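Local coordinates for protein myosin regulatory light chain, striated adductor muscle (Argopecten irradians, PDB 1WDC) that serves as the calcium-binding regulatory light chain of scallop muscle myosin, making the motor's Mg-ATPase activity dependent on calcium, at residues 25-29 against 39-43; 83-89 against 145-151. One frame throughout, in Å; residues are numbered along the deposited sequence.

Interaction 1. Residues 25-29 against 39-43; sequences SMIDV and DIKAI. With MG (magnesium ion), chain D.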
loop_
_atom_site.group_PDB
_atom_site.type_symbol
_atom_site.label_atom_id
_atom_site.label_comp_id
_atom_site.label_asym_id
_atom_site.label_seq_id
_atom_site.Cartn_x
_atom_site.Cartn_y
_atom_site.Cartn_z
ATOM N N SER B 25 -9.724 41.046 6.726
ATOM C CA SER B 25 -9.897 42.498 6.671
ATOM C C SER B 25 -9.580 43.133 5.297
ATOM O O SER B 25 -9.744 44.343 5.091
ATOM C CB SER B 25 -9.066 43.152 7.784
ATOM O OG SER B 25 -7.715 42.744 7.714
ATOM N N MET B 26 -9.212 42.294 4.337
ATOM C CA MET B 26 -9.083 42.698 2.939
ATOM C C MET B 26 -10.306 42.232 2.163
ATOM O O MET B 26 -10.672 42.836 1.147
ATOM C CB MET B 26 -7.851 42.049 2.330
ATOM C CG MET B 26 -6.680 42.962 2.184
ATOM S SD MET B 26 -5.576 42.207 1.019
ATOM C CE MET B 26 -6.420 42.558 -0.576
ATOM N N ILE B 27 -10.800 41.051 2.537
ATOM C CA ILE B 27 -12.066 40.545 2.020
ATOM C C ILE B 27 -13.204 41.429 2.532
ATOM O O ILE B 27 -14.169 41.662 1.815
ATOM C CB ILE B 27 -12.329 39.096 2.472
ATOM C CG1 ILE B 27 -11.166 38.199 2.037
ATOM C CG2 ILE B 27 -13.643 38.583 1.887
ATOM C CD1 ILE B 27 -11.323 36.731 2.492
ATOM N N ASP B 28 -13.075 41.937 3.755
ATOM C CA ASP B 28 -14.115 42.765 4.344
ATOM C C ASP B 28 -14.053 44.197 3.811
ATOM O O ASP B 28 -13.876 45.165 4.557
ATOM C CB ASP B 28 -14.002 42.756 5.863
ATOM C CG ASP B 28 -14.978 43.689 6.511
ATOM O OD1 ASP B 28 -16.062 43.898 5.937
ATOM O OD2 ASP B 28 -14.589 44.332 7.496
ATOM N N VAL B 29 -14.390 44.327 2.536
ATOM C CA VAL B 29 -14.015 45.497 1.754
ATOM C C VAL B 29 -14.504 46.827 2.357
ATOM O O VAL B 29 -13.713 47.771 2.491
ATOM C CB VAL B 29 -14.478 45.320 0.273
ATOM C CG1 VAL B 29 -14.346 46.622 -0.485
ATOM C CG2 VAL B 29 -13.621 44.242 -0.420
ATOM N N ASP B 39 -19.061 42.350 -0.676
ATOM C CA ASP B 39 -17.624 42.437 -0.355
ATOM C C ASP B 39 -16.790 41.423 -1.148
ATOM O O ASP B 39 -15.746 41.753 -1.709
ATOM C CB ASP B 39 -17.395 42.122 1.110
ATOM C CG ASP B 39 -17.664 43.284 2.019
ATOM O OD1 ASP B 39 -17.450 44.469 1.664
ATOM O OD2 ASP B 39 -18.014 42.965 3.150
ATOM N N ILE B 40 -17.154 40.157 -0.974
ATOM C CA ILE B 40 -16.636 39.068 -1.792
ATOM C C ILE B 40 -16.579 39.418 -3.289
ATOM O O ILE B 40 -15.572 39.148 -3.928
ATOM C CB ILE B 40 -17.496 37.810 -1.573
ATOM C CG1 ILE B 40 -17.365 37.334 -0.142
ATOM C CG2 ILE B 40 -17.068 36.683 -2.494
ATOM C CD1 ILE B 40 -18.253 36.179 0.099
ATOM N N LYS B 41 -17.656 39.985 -3.852
ATOM C CA LYS B 41 -17.694 40.440 -5.255
ATOM C C LYS B 41 -16.741 41.593 -5.522
ATOM O O LYS B 41 -15.992 41.550 -6.492
ATOM C CB LYS B 41 -19.095 40.878 -5.657
ATOM C CG LYS B 41 -19.243 41.403 -7.095
ATOM C CD LYS B 41 -20.714 41.301 -7.559
ATOM C CE LYS B 41 -20.992 42.023 -8.880
ATOM N NZ LYS B 41 -20.396 43.399 -8.890
ATOM N N ALA B 42 -16.712 42.587 -4.643
ATOM C CA ALA B 42 -15.819 43.702 -4.852
ATOM C C ALA B 42 -14.339 43.234 -4.855
ATOM O O ALA B 42 -13.584 43.549 -5.785
ATOM C CB ALA B 42 -16.052 44.740 -3.800
ATOM N N ILE B 43 -13.948 42.448 -3.838
ATOM C CA ILE B 43 -12.589 41.893 -3.733
ATOM C C ILE B 43 -12.255 40.873 -4.834
ATOM O O ILE B 43 -11.176 40.947 -5.396
ATOM C CB ILE B 43 -12.327 41.270 -2.316
ATOM C CG1 ILE B 43 -10.819 41.093 -2.060
ATOM C CG2 ILE B 43 -13.015 39.917 -2.177
ATOM C CD1 ILE B 43 -9.915 42.200 -2.599
HETATM MG MG MG D . -18.369 43.978 5.196
HETATM O O HOH W 1 -20.631 43.698 4.394
#

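Interaction 2. Residues 83-89 against 145-151; sequences TDSEETI and TAMIKGS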
loop_
_atom_site.group_PDB
_atom_site.type_symbol
_atom_site.label_atom_id
_atom_site.label_comp_id
_atom_site.label_asym_id
_atom_site.label_seq_id
_atom_site.Cartn_x
_atom_site.Cartn_y
_atom_site.Cartn_z
ATOM N N THR B 83 -7.509 15.916 8.666
ATOM C CA THR B 83 -6.483 15.608 7.704
ATOM C C THR B 83 -5.212 15.336 8.531
ATOM O O THR B 83 -5.155 15.652 9.722
ATOM C CB THR B 83 -6.328 16.802 6.745
ATOM O OG1 THR B 83 -5.352 16.508 5.738
ATOM C CG2 THR B 83 -5.915 18.044 7.513
ATOM N N ASP B 84 -4.302 14.550 7.962
ATOM C CA ASP B 84 -3.129 14.056 8.673
ATOM C C ASP B 84 -2.028 15.092 8.732
ATOM O O ASP B 84 -1.960 15.951 7.869
ATOM C CB ASP B 84 -2.637 12.785 7.997
ATOM C CG ASP B 84 -3.507 11.588 8.336
ATOM O OD1 ASP B 84 -3.364 11.079 9.478
ATOM O OD2 ASP B 84 -4.376 11.195 7.516
ATOM N N SER B 85 -1.201 15.054 9.772
ATOM C CA SER B 85 -0.048 15.933 9.830
ATOM C C SER B 85 0.941 15.682 8.693
ATOM O O SER B 85 0.882 14.653 8.039
ATOM C CB SER B 85 0.668 15.747 11.140
ATOM O OG SER B 85 1.062 14.401 11.261
ATOM N N GLU B 86 1.905 16.588 8.529
ATOM C CA GLU B 86 2.847 16.513 7.424
ATOM C C GLU B 86 3.803 15.360 7.629
ATOM O O GLU B 86 4.183 14.659 6.678
ATOM C CB GLU B 86 3.645 17.799 7.313
ATOM C CG GLU B 86 4.192 18.036 5.916
ATOM C CD GLU B 86 5.059 19.286 5.801
ATOM O OE1 GLU B 86 4.909 20.196 6.644
ATOM O OE2 GLU B 86 5.831 19.400 4.821
ATOM N N GLU B 87 4.124 15.121 8.889
ATOM C CA GLU B 87 4.996 14.018 9.243
ATOM C C GLU B 87 4.353 12.665 8.938
ATOM O O GLU B 87 4.988 11.797 8.339
ATOM C CB GLU B 87 5.360 14.105 10.721
ATOM C CG GLU B 87 6.279 12.987 11.187
ATOM C CD GLU B 87 6.466 12.994 12.690
ATOM O OE1 GLU B 87 5.455 12.841 13.427
ATOM O OE2 GLU B 87 7.625 13.182 13.126
ATOM N N THR B 88 3.069 12.536 9.269
ATOM C CA THR B 88 2.309 11.329 8.963
ATOM C C THR B 88 2.268 11.036 7.463
ATOM O O THR B 88 2.422 9.893 7.050
ATOM C CB THR B 88 0.857 11.424 9.471
ATOM O OG1 THR B 88 0.860 11.518 10.893
ATOM C CG2 THR B 88 0.063 10.183 9.076
ATOM N N ILE B 89 2.022 12.072 6.671
ATOM C CA ILE B 89 1.945 11.951 5.214
ATOM C C ILE B 89 3.316 11.676 4.587
ATOM O O ILE B 89 3.446 10.798 3.751
ATOM C CB ILE B 89 1.328 13.228 4.551
ATOM C CG1 ILE B 89 -0.043 13.567 5.173
ATOM C CG2 ILE B 89 1.172 13.004 3.022
ATOM C CD1 ILE B 89 -0.598 14.950 4.781
ATOM N N THR B 145 4.378 16.792 -0.239
ATOM C CA THR B 145 3.693 16.797 1.045
ATOM C C THR B 145 3.550 18.212 1.616
ATOM O O THR B 145 2.453 18.588 2.023
ATOM C CB THR B 145 4.416 15.891 2.053
ATOM O OG1 THR B 145 4.442 14.543 1.553
ATOM C CG2 THR B 145 3.713 15.920 3.385
ATOM N N ALA B 146 4.636 18.993 1.632
ATOM C CA ALA B 146 4.576 20.412 1.968
ATOM C C ALA B 146 3.525 21.190 1.141
ATOM O O ALA B 146 2.649 21.828 1.704
ATOM C CB ALA B 146 5.940 21.026 1.799
ATOM N N MET B 147 3.541 21.011 -0.178
ATOM C CA MET B 147 2.543 21.566 -1.085
ATOM C C MET B 147 1.128 21.176 -0.706
ATOM O O MET B 147 0.203 21.963 -0.861
ATOM C CB MET B 147 2.804 21.099 -2.519
ATOM C CG MET B 147 1.553 21.034 -3.395
ATOM S SD MET B 147 1.895 21.075 -5.184
ATOM C CE MET B 147 1.068 19.613 -5.685
ATOM N N ILE B 148 0.942 19.899 -0.397
ATOM C CA ILE B 148 -0.360 19.348 -0.013
ATOM C C ILE B 148 -0.818 19.767 1.401
ATOM O O ILE B 148 -2.014 19.799 1.680
ATOM C CB ILE B 148 -0.322 17.819 -0.178
ATOM C CG1 ILE B 148 -1.081 17.449 -1.423
ATOM C CG2 ILE B 148 -0.861 17.059 1.032
ATOM C CD1 ILE B 148 -1.682 16.086 -1.286
ATOM N N LYS B 149 0.115 20.262 2.215
ATOM C CA LYS B 149 -0.190 20.715 3.559
ATOM C C LYS B 149 0.044 22.200 3.766
ATOM O O LYS B 149 -0.169 22.699 4.862
ATOM C CB LYS B 149 0.631 19.941 4.571
ATOM C CG LYS B 149 0.249 18.498 4.649
ATOM C CD LYS B 149 -0.401 18.211 5.965
ATOM C CE LYS B 149 -1.823 18.773 6.043
ATOM N NZ LYS B 149 -2.327 18.929 7.466
ATOM N N GLY B 150 0.580 22.879 2.753
ATOM C CA GLY B 150 0.775 24.321 2.823
ATOM C C GLY B 150 2.078 24.831 3.420
ATOM O O GLY B 150 2.322 26.034 3.434
ATOM N N SER B 151 2.885 23.938 3.980
ATOM C CA SER B 151 4.213 24.305 4.467
ATOM C C SER B 151 5.107 24.565 3.265
ATOM O O SER B 151 6.329 24.690 3.407
ATOM C CB SER B 151 4.785 23.164 5.292
ATOM O OG SER B 151 4.351 21.935 4.741
#

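Interaction 1. Residues 25-29 against 39-43
The side chains of Asp28 and Asp39 run alongside each other to one magnesium ion, that of an EF-hand, with their carboxylate planes 81° apart. Asp28 offers OD1 to the metal at 2.4 Å; Asp39 offers OD2 at 2.3 Å. Each uses a single oxygen, and the two ligand oxygens stand 3.5 Å apart. Val29 lies over one face of the Asp39 carboxylate, with its backbone N 3.2 Å from OD1 and its CB close by. The metal loop opens at Asp28, where helix 14-27 ends, and closes at Asp39 in helix 37-47. Asp30 OD1, Asp32 OD1, Phe34 O and a water complete six ligands; the aspartates are also the predicted calcium ligands. Asp28 OD2 turns from the ion to accept from Gly33 N, while Ser36 OG makes a weak bond to Asp39 OD2. With CG anti to the backbone N (chi1 175°), the Asp28 carboxylate is carried out toward the metal although its CB points away from residues 39-43. An inverse gamma turn centred on Asp28 brings Val29 back to the exit helix.

Away from the ion the contact is apolar. Val29 lays CG2 against Ile43 CB at 3.8 Å and brings CG1 to the methyl of Ala42. Ile27 CG2 makes looser contacts with Ile40 CG1 and Ile43 CG2, and the Ile27 carbonyl O rests on Asp39 CB. Val35 covers Ile27 and Ile40; Leu56, Met59 and Leu60 of helix 53-60 also pack on Ile40, and the chain of another protein packs on Met26, Ile27, Ile40 and Ile43. Met26 bends at chi3 and crosses Ile43 at about a right angle, its CE 4.1 Å from Ile43 CD1.

Interaction 2. Residues 83-89 against 145-151
Lys149 and Ser151 supply the hydrogen bonds that join the last helix of the chain, 141-149, to the start of helix 86-94, the first helix of the second EF-hand region. Lys149 NZ donates to Asp84 O at 3.0 Å. The ammonium stands above the carbonyl plane, 36° out of it, with a C=O...N angle of 141°. Bends at chi2 and chi3 fold the lysine chain over the start of the helix, so that its CD also lies near Asp84 O and its CG near Glu86 CG. The tip of the lysine meets Thr83 CG2 head-on. Asp84 OD2 and Thr83 OG1 look elsewhere, to side chains on the chain of another protein, with a basic partner among those of Asp84.

Glu86 is extended beyond CG, which is turned opposite the main-chain N (chi1 -156°), and runs past Thr145 to Ser151, just beyond the C-terminal end of helix 141-149. Ser151 OG sits close to both carboxylate oxygens but donates to Glu86 OE1, at 2.6 Å and from well above the carboxylate plane; Ser151 is poorly ordered, and the exact length is uncertain. OE2 lies against Ala146 CA and CB. Glu86 CG comes to 3.3 Å of Thr145 CG2, too close to be taken at face value. Without the carboxylate, as with an alanine here, the Ser151 hydroxyl would probably lose this acceptor and the Thr145 methyl its cover. That threonine's own hydroxyl is satisfied within its helix, by Tyr141 O.

Ser85 is the N-cap of helix 86-94: its OG accepts a weak bond from Thr88 N. Among the apolar atoms, Ile89 and Thr145 lie alongside each other with opposite senses, Ile89 CB 3.8 Å from Thr145 CG2, and Ile89 CD1 reaches Ile148 CG2. The same CD1 is tightly packed against Lys149, 3.5 Å from its CD.

Overall arrangement
The two contacts sit on opposite sides of the chain's centre, in series along the sequence, with centres 29 Å apart and nearest atoms about 17 Å apart. They share no helix. Interaction 1 is local: two helices joined by a short loop are bridged by an ion, and most of its touching residues are buried. Interaction 2 joins elements far apart in sequence, is only partly buried, and lies away from the metal site; in place of metal coordination it relies on two hydrogen bonds, one to a backbone carbonyl and one to a carboxylate, over a small apolar patch. In both, the chain of another protein packs against residues of the contact.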